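Local coordinates for adenosine 5'-monophosphoramidase (Candida albicans, PDB 6IQ1), which hydrolyses adenosine 5'-monophosphoramidates to AMP and an amine or ammonia, working as a homodimer of the histidine triad family, at the interface of chains A and B. Residues are numbered along the deposited sequence; one frame, centred on the assembly and turned at random. Chains: chain A/B, Adenosine 5'-monophosphoramidase.

The interface of chains A and B. Residues chain A 34, 36-39; chain B 125-126, 128.
A:Pro36 of one subunit and B:Thr128 of the other form the apolar centre of this loop-to-loop patch in the homodimer of this HINT-branch member of the histidine triad family. Methyl CG2 of B:Thr128 crosses obliquely against the A:Pro36 ring, 3.6 Å from CD of A:Pro36. That methyl sits between its own backbone N and carbonyl carbon, with hydroxyl OG1 anti to the N (chi1 -164°), so carbon rather than oxygen faces the proline. The same methyl CG2 of B:Thr128 lies 3.8 Å from carbonyl O of A:Ile34, a residue expected to contact AMP. On the other flank, branch CG2 of A:Ile37 loosely approaches the backbone of B:Ala125. Farther out, the loops are tied through their main chains: amide N of B:Glu126 donates to carbonyl O of A:Pro36 at 3.0 Å, nearly straight (160° at H) and in the carbonyl plane. From there the B:Glu126 side chain, extended beyond CG, runs alongside the chain A backbone and lays its carboxylate against A:Ala38, CD 3.8 Å from CA. Carboxylate OE2 of B:Glu126 comes 3.3 Å from carbonyl carbon C of A:Ala38. At the rim, OE1 of A:Glu39 stays 6.9 Å from OE2 of B:Glu126; if both are ionised, these like charges may repel weakly. The patch centre lies about 13 Å from A:His106, the histidine triad nucleophile.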
# COMPACT_ATOMS: atom_id res chain seq x y z
N ILE A 34 -12.21 9.59 9.93
CA ILE A 34 -12.84 10.10 11.15
C ILE A 34 -12.73 9.10 12.29
O ILE A 34 -13.15 9.41 13.41
CB ILE A 34 -14.31 10.54 10.94
CG1 ILE A 34 -15.21 9.35 10.65
CG2 ILE A 34 -14.43 11.63 9.85
CD1 ILE A 34 -16.66 9.76 10.47
N PRO A 36 -9.39 7.81 13.09
CA PRO A 36 -7.97 7.68 12.79
C PRO A 36 -7.22 6.85 13.82
O PRO A 36 -7.65 6.67 14.96
CB PRO A 36 -7.49 9.14 12.80
CG PRO A 36 -8.39 9.81 13.80
CD PRO A 36 -9.73 9.13 13.67
N ILE A 37 -6.07 6.33 13.39
CA ILE A 37 -5.11 5.74 14.32
C ILE A 37 -3.84 6.57 14.39
O ILE A 37 -2.85 6.13 14.98
CB ILE A 37 -4.80 4.28 13.97
CG1 ILE A 37 -3.95 4.21 12.71
CG2 ILE A 37 -6.06 3.44 13.86
CD1 ILE A 37 -3.27 2.89 12.56
N ALA A 38 -3.84 7.76 13.80
CA ALA A 38 -2.74 8.70 13.85
C ALA A 38 -3.31 10.05 13.46
O ALA A 38 -4.38 10.13 12.87
CB ALA A 38 -1.59 8.30 12.93
N GLU A 39 -2.55 11.11 13.75
CA GLU A 39 -3.11 12.46 13.69
C GLU A 39 -3.73 12.79 12.33
O GLU A 39 -4.92 13.11 12.25
CB GLU A 39 -2.06 13.51 14.05
CG GLU A 39 -2.65 14.91 14.01
CD GLU A 39 -1.71 15.98 14.52
OE1 GLU A 39 -0.52 15.69 14.72
OE2 GLU A 39 -2.18 17.12 14.73
N ALA B 125 -6.78 2.91 17.85
CA ALA B 125 -7.70 4.04 17.68
C ALA B 125 -7.26 5.22 18.53
O ALA B 125 -6.85 5.06 19.68
CB ALA B 125 -9.12 3.62 18.04
N GLU B 126 -7.34 6.40 17.95
CA GLU B 126 -6.96 7.63 18.62
C GLU B 126 -8.21 8.46 18.85
O GLU B 126 -8.89 8.84 17.89
CB GLU B 126 -5.94 8.41 17.81
CG GLU B 126 -4.62 8.69 18.51
CD GLU B 126 -3.59 9.16 17.55
OE1 GLU B 126 -2.45 8.63 17.59
OE2 GLU B 126 -3.93 10.06 16.75
N THR B 128 -10.62 11.23 18.98
CA THR B 128 -10.69 12.45 18.19
C THR B 128 -12.11 13.02 18.20
O THR B 128 -13.05 12.44 18.75
CB THR B 128 -10.23 12.23 16.74
OG1 THR B 128 -9.97 13.51 16.13
CG2 THR B 128 -11.31 11.51 15.94